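Local coordinates for protein endo-n-acetyl-beta-d-glucosaminidase (Hypocrea jecorina, PDB 4AC1) that hydrolyses the N,N'-diacetylchitobiose core of N-glycans as a family 18 endo-beta-N-acetylglucosaminidase, the enzyme responsible for deglycosylating the fungus's own cellulases, at residues 213-225 with 248-261. Numbering follows the deposited sequence.
Sequences PAKVVAGQLTTPE and QIGGVMGWEYFNSL
Val217 CG1 packs 3.8 Å from Met253 CB on the barrel-interior face of two neighbouring strands. Met253 CG lies between its backbone N and carbonyl carbon (chi1 68°). With a second bend at chi2, this carries the sulfur over the neighbouring strand, and Met253 SD rests 3.5 Å from Gly219 CA. Ile6 of strand 4-9 touches both Val217 and Met253. On the other face, Val252 CG1 sits 3.5 Å from Ala218 O. Strands 216-221 and 251-255 run parallel, joined by helix 232-246 in a beta-alpha-beta crossover of the (beta/alpha)8 barrel of family 18. Backbone bonds link Ala218, Gln220 and Thr222 to Gly251, Met253 and Trp255. Trp255 ends the second strand, its side chain about 5 Å from a bound zinc ion. A cis peptide follows, leading into Glu256. Thr222 OG1 donates to Glu256 O at 2.8 Å, slightly tilted from the carbonyl plane. Beyond it, Thr222 O accepts from Leu261 N, just past the type I turn from Tyr257 to Ser260. The side chains of Thr223 and Asn259 cross at about a right angle, with Thr223 CG2 3.5 Å from Asn259 OD1. At the outer edge, one water accepts from Asn259 ND2, donates to Glu225 OE1 and bonds Thr223 OG1.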
ATOM      1  N   PRO A 213     -13.988  -7.352  -6.787  1.00  6.58           N
ATOM      2  CA  PRO A 213     -13.892  -5.893  -6.731  1.00  6.62           C
ATOM      3  C   PRO A 213     -13.584  -5.354  -5.328  1.00  6.03           C
ATOM      4  O   PRO A 213     -12.790  -4.432  -5.182  1.00  5.55           O
ATOM      5  CB  PRO A 213     -15.287  -5.433  -7.179  1.00  7.17           C
ATOM      6  CG  PRO A 213     -15.734  -6.497  -8.098  1.00  7.99           C
ATOM      7  CD  PRO A 213     -15.204  -7.788  -7.512  1.00  7.42           C
ATOM      8  N   ALA A 214     -14.195  -5.942  -4.297  1.00  5.65           N
ATOM      9  CA  ALA A 214     -13.940  -5.529  -2.919  1.00  6.13           C
ATOM     10  C   ALA A 214     -12.465  -5.632  -2.537  1.00  6.07           C
ATOM     11  O   ALA A 214     -12.013  -4.927  -1.632  1.00  6.52           O
ATOM     12  CB  ALA A 214     -14.805  -6.337  -1.937  1.00  6.47           C
ATOM     13  N   LYS A 215     -11.716  -6.499  -3.214  1.00  5.48           N
ATOM     14  CA  LYS A 215     -10.292  -6.664  -2.900  1.00  5.47           C
ATOM     15  C   LYS A 215      -9.353  -5.988  -3.892  1.00  5.21           C
ATOM     16  O   LYS A 215      -8.140  -6.086  -3.740  1.00  5.29           O
ATOM     17  CB  LYS A 215      -9.934  -8.140  -2.793  1.00  6.71           C
ATOM     18  CG  LYS A 215     -10.718  -8.879  -1.744  1.00  9.13           C
ATOM     19  CD  LYS A 215     -10.292 -10.322  -1.759  1.00 11.59           C
ATOM     20  CE  LYS A 215      -9.089 -10.444  -0.878  1.00 12.83           C
ATOM     21  NZ  LYS A 215      -8.632 -11.844  -0.702  1.00 13.43           N
ATOM     22  N   VAL A 216      -9.894  -5.312  -4.900  1.00  4.76           N
ATOM     23  CA  VAL A 216      -9.044  -4.634  -5.886  1.00  4.87           C
ATOM     24  C   VAL A 216      -9.147  -3.118  -5.692  1.00  4.65           C
ATOM     25  O   VAL A 216     -10.141  -2.490  -6.068  1.00  4.92           O
ATOM     26  CB  VAL A 216      -9.396  -5.042  -7.338  1.00  5.07           C
ATOM     27  CG1 VAL A 216      -8.427  -4.385  -8.307  1.00  5.21           C
ATOM     28  CG2 VAL A 216      -9.342  -6.552  -7.486  1.00  6.47           C
ATOM     29  N   VAL A 217      -8.133  -2.562  -5.045  1.00  3.57           N
ATOM     30  CA  VAL A 217      -7.977  -1.120  -4.879  1.00  4.05           C
ATOM     31  C   VAL A 217      -7.232  -0.584  -6.097  1.00  4.06           C
ATOM     32  O   VAL A 217      -6.191  -1.116  -6.500  1.00  4.93           O
ATOM     33  CB  VAL A 217      -7.201  -0.807  -3.576  1.00  4.60           C
ATOM     34  CG1 VAL A 217      -6.679   0.611  -3.558  1.00  3.95           C
ATOM     35  CG2 VAL A 217      -8.100  -1.036  -2.380  1.00  4.45           C
ATOM     36  N   ALA A 218      -7.820   0.443  -6.706  1.00  4.20           N
ATOM     37  CA  ALA A 218      -7.236   1.107  -7.879  1.00  4.48           C
ATOM     38  C   ALA A 218      -6.112   2.052  -7.500  1.00  4.27           C
ATOM     39  O   ALA A 218      -6.349   3.172  -7.034  1.00  4.86           O
ATOM     40  CB  ALA A 218      -8.303   1.827  -8.648  1.00  5.60           C
ATOM     41  N   GLY A 219      -4.881   1.595  -7.696  1.00  4.10           N
ATOM     42  CA  GLY A 219      -3.717   2.398  -7.402  1.00  4.64           C
ATOM     43  C   GLY A 219      -3.433   3.434  -8.458  1.00  4.39           C
ATOM     44  O   GLY A 219      -3.530   3.151  -9.663  1.00  5.16           O
ATOM     45  N   GLN A 220      -3.048   4.612  -7.989  1.00  4.51           N
ATOM     46  CA  GLN A 220      -2.803   5.789  -8.830  1.00  4.67           C
ATOM     47  C   GLN A 220      -1.560   6.550  -8.404  1.00  4.84           C
ATOM     48  O   GLN A 220      -1.317   6.767  -7.211  1.00  5.01           O
ATOM     49  CB  GLN A 220      -3.993   6.745  -8.727  1.00  5.61           C
ATOM     50  CG  GLN A 220      -5.266   6.206  -9.359  1.00  5.70           C
ATOM     51  CD  GLN A 220      -5.205   6.277 -10.864  1.00  4.52           C
ATOM     52  OE1 GLN A 220      -5.509   7.316 -11.448  1.00  7.58           O
ATOM     53  NE2 GLN A 220      -4.800   5.184 -11.499  1.00  6.17           N
ATOM     54  N   LEU A 221      -0.775   6.971  -9.386  1.00  4.74           N
ATOM     55  CA  LEU A 221       0.231   7.989  -9.130  1.00  4.87           C
ATOM     56  C   LEU A 221      -0.468   9.314  -8.807  1.00  4.04           C
ATOM     57  O   LEU A 221      -1.441   9.687  -9.462  1.00  4.50           O
ATOM     58  CB  LEU A 221       1.151   8.169 -10.345  1.00  4.65           C
ATOM     59  CG  LEU A 221       2.059   6.994 -10.707  1.00  5.39           C
ATOM     60  CD1 LEU A 221       2.840   7.326 -11.969  1.00  6.76           C
ATOM     61  CD2 LEU A 221       3.017   6.644  -9.579  1.00  7.30           C
ATOM     62  N   THR A 222       0.027  10.022  -7.803  1.00  5.16           N
ATOM     63  CA  THR A 222      -0.552  11.312  -7.437  1.00  5.80           C
ATOM     64  C   THR A 222       0.032  12.468  -8.251  1.00  6.13           C
ATOM     65  O   THR A 222      -0.504  13.583  -8.234  1.00  5.71           O
ATOM     66  CB  THR A 222      -0.369  11.613  -5.951  1.00  5.68           C
ATOM     67  OG1 THR A 222       1.029  11.655  -5.654  1.00  6.11           O
ATOM     68  CG2 THR A 222      -1.074  10.558  -5.084  1.00  5.53           C
ATOM     69  N   THR A 223       1.134  12.194  -8.950  1.00  6.19           N
ATOM     70  CA  THR A 223       1.796  13.189  -9.810  1.00  7.42           C
ATOM     71  C   THR A 223       2.244  12.483 -11.082  1.00  7.90           C
ATOM     72  O   THR A 223       2.335  11.260 -11.099  1.00  7.78           O
ATOM     73  CB  THR A 223       3.083  13.772  -9.177  1.00  7.57           C
ATOM     74  OG1 THR A 223       4.113  12.778  -9.216  1.00  8.36           O
ATOM     75  CG2 THR A 223       2.864  14.235  -7.745  1.00  7.62           C
ATOM     76  N   PRO A 224       2.557  13.259 -12.149  1.00  8.85           N
ATOM     77  CA  PRO A 224       3.074  12.675 -13.389  1.00 10.16           C
ATOM     78  C   PRO A 224       4.594  12.426 -13.359  1.00 11.66           C
ATOM     79  O   PRO A 224       5.224  12.255 -14.420  1.00 11.63           O
ATOM     80  CB  PRO A 224       2.681  13.709 -14.462  1.00  9.91           C
ATOM     81  CG  PRO A 224       2.246  14.919 -13.751  1.00 10.98           C
ATOM     82  CD  PRO A 224       2.355  14.714 -12.272  1.00  9.44           C
ATOM     83  N   GLU A 225       5.184  12.401 -12.161  1.00 12.92           N
ATOM     84  CA  GLU A 225       6.588  12.001 -11.989  1.00 14.30           C
ATOM     85  C   GLU A 225       6.696  10.483 -12.048  1.00 14.09           C
ATOM     86  O   GLU A 225       6.968   9.792 -11.043  1.00 15.44           O
ATOM     87  CB  GLU A 225       7.159  12.531 -10.679  1.00 14.30           C
ATOM     88  CG  GLU A 225       7.251  14.043 -10.596  1.00 16.74           C
ATOM     89  CD  GLU A 225       8.170  14.502  -9.484  1.00 19.91           C
ATOM     90  OE1 GLU A 225       8.582  13.659  -8.656  1.00 21.79           O
ATOM     91  OE2 GLU A 225       8.491  15.706  -9.438  1.00 21.76           O
ATOM     92  N   GLN A 248     -19.806  -1.697  -5.353  1.00  9.89           N
ATOM     93  CA  GLN A 248     -18.699  -1.226  -4.520  1.00 10.09           C
ATOM     94  C   GLN A 248     -17.389  -1.695  -5.140  1.00  9.15           C
ATOM     95  O   GLN A 248     -17.282  -2.854  -5.543  1.00  9.73           O
ATOM     96  CB  GLN A 248     -18.794  -1.792  -3.100  1.00 10.48           C
ATOM     97  CG  GLN A 248     -20.087  -1.474  -2.344  1.00 12.05           C
ATOM     98  CD  GLN A 248     -20.061  -1.964  -0.905  1.00 13.76           C
ATOM     99  OE1 GLN A 248     -20.081  -3.169  -0.647  1.00 16.91           O
ATOM    100  NE2 GLN A 248     -19.993  -1.036   0.038  1.00 13.58           N
ATOM    101  N   ILE A 249     -16.413  -0.792  -5.236  1.00  7.86           N
ATOM    102  CA  ILE A 249     -15.037  -1.173  -5.574  1.00  7.17           C
ATOM    103  C   ILE A 249     -14.164  -1.151  -4.313  1.00  5.81           C
ATOM    104  O   ILE A 249     -14.540  -0.582  -3.281  1.00  6.24           O
ATOM    105  CB  ILE A 249     -14.415  -0.268  -6.680  1.00  7.52           C
ATOM    106  CG1 ILE A 249     -14.371   1.210  -6.245  1.00  8.11           C
ATOM    107  CG2 ILE A 249     -15.133  -0.482  -8.013  1.00  8.46           C
ATOM    108  CD1 ILE A 249     -13.305   2.063  -6.959  1.00 10.63           C
ATOM    109  N   GLY A 250     -12.974  -1.734  -4.399  1.00  4.86           N
ATOM    110  CA  GLY A 250     -12.093  -1.771  -3.235  1.00  5.14           C
ATOM    111  C   GLY A 250     -11.711  -0.377  -2.770  1.00  5.18           C
ATOM    112  O   GLY A 250     -11.556  -0.144  -1.585  1.00  5.00           O
ATOM    113  N   GLY A 251     -11.563   0.535  -3.723  1.00  5.00           N
ATOM    114  CA  GLY A 251     -11.250   1.925  -3.433  1.00  5.26           C
ATOM    115  C   GLY A 251     -10.100   2.395  -4.291  1.00  4.85           C
ATOM    116  O   GLY A 251      -9.884   1.874  -5.388  1.00  4.87           O
ATOM    117  N   VAL A 252      -9.383   3.401  -3.792  1.00  4.76           N
ATOM    118  CA  VAL A 252      -8.255   4.013  -4.491  1.00  3.69           C
ATOM    119  C   VAL A 252      -7.084   4.182  -3.530  1.00  3.65           C
ATOM    120  O   VAL A 252      -7.291   4.502  -2.362  1.00  3.97           O
ATOM    121  CB  VAL A 252      -8.653   5.417  -5.077  1.00  4.14           C
ATOM    122  CG1 VAL A 252      -7.425   6.169  -5.619  1.00  4.66           C
ATOM    123  CG2 VAL A 252      -9.688   5.252  -6.156  1.00  5.07           C
ATOM    124  N   MET A 253      -5.874   3.936  -4.022  1.00  4.38           N
ATOM    125  CA  MET A 253      -4.673   4.298  -3.289  1.00  4.16           C
ATOM    126  C   MET A 253      -3.853   5.275  -4.108  1.00  4.00           C
ATOM    127  O   MET A 253      -3.930   5.292  -5.338  1.00  4.51           O
ATOM    128  CB  MET A 253      -3.855   3.074  -2.820  1.00  4.33           C
ATOM    129  CG  MET A 253      -3.174   2.222  -3.897  1.00  5.26           C
ATOM    130  SD  MET A 253      -1.686   2.956  -4.626  1.00  5.29           S
ATOM    131  CE  MET A 253      -0.898   1.452  -5.176  1.00  5.40           C
ATOM    132  N   GLY A 254      -3.099   6.111  -3.405  1.00  4.13           N
ATOM    133  CA  GLY A 254      -2.246   7.105  -4.045  1.00  4.58           C
ATOM    134  C   GLY A 254      -0.788   6.968  -3.649  1.00  4.36           C
ATOM    135  O   GLY A 254      -0.455   6.968  -2.451  1.00  5.20           O
ATOM    136  N   TRP A 255       0.076   6.869  -4.658  1.00  4.73           N
ATOM    137  CA  TRP A 255       1.535   6.934  -4.489  1.00  4.93           C
ATOM    138  C   TRP A 255       2.025   8.301  -5.003  1.00  4.85           C
ATOM    139  O   TRP A 255       1.967   8.537  -6.210  1.00  4.58           O
ATOM    140  CB  TRP A 255       2.246   5.806  -5.264  1.00  5.33           C
ATOM    141  CG  TRP A 255       3.699   5.874  -4.984  1.00  5.97           C
ATOM    142  CD1 TRP A 255       4.627   6.646  -5.623  1.00  6.63           C
ATOM    143  CD2 TRP A 255       4.389   5.218  -3.911  1.00  6.20           C
ATOM    144  NE1 TRP A 255       5.856   6.493  -5.034  1.00  8.07           N
ATOM    145  CE2 TRP A 255       5.737   5.628  -3.971  1.00  7.43           C
ATOM    146  CE3 TRP A 255       3.995   4.324  -2.901  1.00  6.89           C
ATOM    147  CZ2 TRP A 255       6.706   5.160  -3.069  1.00  8.77           C
ATOM    148  CZ3 TRP A 255       4.952   3.861  -1.998  1.00  7.81           C
ATOM    149  CH2 TRP A 255       6.296   4.276  -2.097  1.00  8.40           C
ATOM    150  N   GLU A 256       2.489   9.213  -4.145  1.00  4.50           N
ATOM    151  CA  GLU A 256       2.453   9.132  -2.678  1.00  4.68           C
ATOM    152  C   GLU A 256       2.089  10.533  -2.164  1.00  5.22           C
ATOM    153  O   GLU A 256       1.857  11.466  -2.949  1.00  5.13           O
ATOM    154  CB  GLU A 256       3.809   8.683  -2.115  1.00  5.62           C
ATOM    155  CG  GLU A 256       4.967   9.557  -2.586  1.00  6.27           C
ATOM    156  CD  GLU A 256       6.052   9.763  -1.537  1.00  7.92           C
ATOM    157  OE1 GLU A 256       5.771   9.682  -0.314  1.00  6.61           O
ATOM    158  OE2 GLU A 256       7.204  10.019  -1.946  1.00  8.85           O
ATOM    159  N   TYR A 257       2.041  10.711  -0.851  1.00  5.40           N
ATOM    160  CA  TYR A 257       1.378  11.889  -0.298  1.00  5.60           C
ATOM    161  C   TYR A 257       1.959  13.259  -0.662  1.00  5.63           C
ATOM    162  O   TYR A 257       1.251  14.114  -1.214  1.00  5.32           O
ATOM    163  CB  TYR A 257       1.282  11.792   1.224  1.00  5.72           C
ATOM    164  CG  TYR A 257       0.700  13.023   1.896  1.00  6.01           C
ATOM    165  CD1 TYR A 257      -0.606  13.452   1.623  1.00  5.55           C
ATOM    166  CD2 TYR A 257       1.455  13.754   2.811  1.00  6.12           C
ATOM    167  CE1 TYR A 257      -1.141  14.570   2.261  1.00  5.65           C
ATOM    168  CE2 TYR A 257       0.927  14.888   3.448  1.00  6.24           C
ATOM    169  CZ  TYR A 257      -0.374  15.282   3.172  1.00  5.69           C
ATOM    170  OH  TYR A 257      -0.930  16.383   3.792  1.00  6.72           O
ATOM    171  N   PHE A 258       3.229  13.470  -0.321  1.00  6.63           N
ATOM    172  CA  PHE A 258       3.750  14.821  -0.034  1.00  7.05           C
ATOM    173  C   PHE A 258       3.677  15.862  -1.150  1.00  6.98           C
ATOM    174  O   PHE A 258       3.687  17.055  -0.870  1.00  7.04           O
ATOM    175  CB  PHE A 258       5.192  14.761   0.490  1.00  7.38           C
ATOM    176  CG  PHE A 258       6.223  14.738  -0.595  1.00  8.27           C
ATOM    177  CD1 PHE A 258       6.365  13.621  -1.417  1.00  7.89           C
ATOM    178  CD2 PHE A 258       7.043  15.850  -0.811  1.00 10.03           C
ATOM    179  CE1 PHE A 258       7.312  13.601  -2.420  1.00  9.85           C
ATOM    180  CE2 PHE A 258       7.993  15.845  -1.818  1.00 11.45           C
ATOM    181  CZ  PHE A 258       8.131  14.727  -2.620  1.00  9.75           C
ATOM    182  N   ASN A 259       3.627  15.411  -2.398  1.00  6.31           N
ATOM    183  CA  ASN A 259       3.669  16.318  -3.548  1.00  7.28           C
ATOM    184  C   ASN A 259       2.472  16.143  -4.458  1.00  7.27           C
ATOM    185  O   ASN A 259       2.469  16.615  -5.598  1.00  7.19           O
ATOM    186  CB  ASN A 259       4.973  16.117  -4.346  1.00  7.44           C
ATOM    187  CG  ASN A 259       5.112  14.701  -4.912  1.00  8.93           C
ATOM    188  OD1 ASN A 259       4.313  13.821  -4.614  1.00  7.80           O
ATOM    189  ND2 ASN A 259       6.125  14.486  -5.733  1.00  9.47           N
ATOM    190  N   SER A 260       1.436  15.483  -3.950  1.00  6.37           N
ATOM    191  CA  SER A 260       0.266  15.161  -4.758  1.00  5.88           C
ATOM    192  C   SER A 260      -0.314  16.351  -5.498  1.00  6.12           C
ATOM    193  O   SER A 260      -0.552  17.397  -4.906  1.00  5.97           O
ATOM    194  CB  SER A 260      -0.828  14.604  -3.873  1.00  5.85           C
ATOM    195  OG  SER A 260      -0.443  13.395  -3.261  1.00  4.77           O
ATOM    196  N   LEU A 261      -0.589  16.167  -6.786  1.00  5.98           N
ATOM    197  CA  LEU A 261      -1.425  17.121  -7.522  1.00  7.41           C
ATOM    198  C   LEU A 261      -2.861  17.021  -7.014  1.00  7.86           C
ATOM    199  O   LEU A 261      -3.253  15.947  -6.558  1.00  7.94           O
ATOM    200  CB  LEU A 261      -1.367  16.849  -9.029  1.00  7.47           C
ATOM    201  CG  LEU A 261      -0.027  17.166  -9.687  1.00  8.11           C
ATOM    202  CD1 LEU A 261      -0.092  16.881 -11.187  1.00  8.80           C
ATOM    203  CD2 LEU A 261       0.408  18.607  -9.447  1.00 10.73           C
TER
HETATM  204  O   HOH W   1       3.398  10.213  -7.936  1.00  8.05           O
HETATM  205  O   HOH W   2       6.524  12.406  -7.511  1.00 27.21           O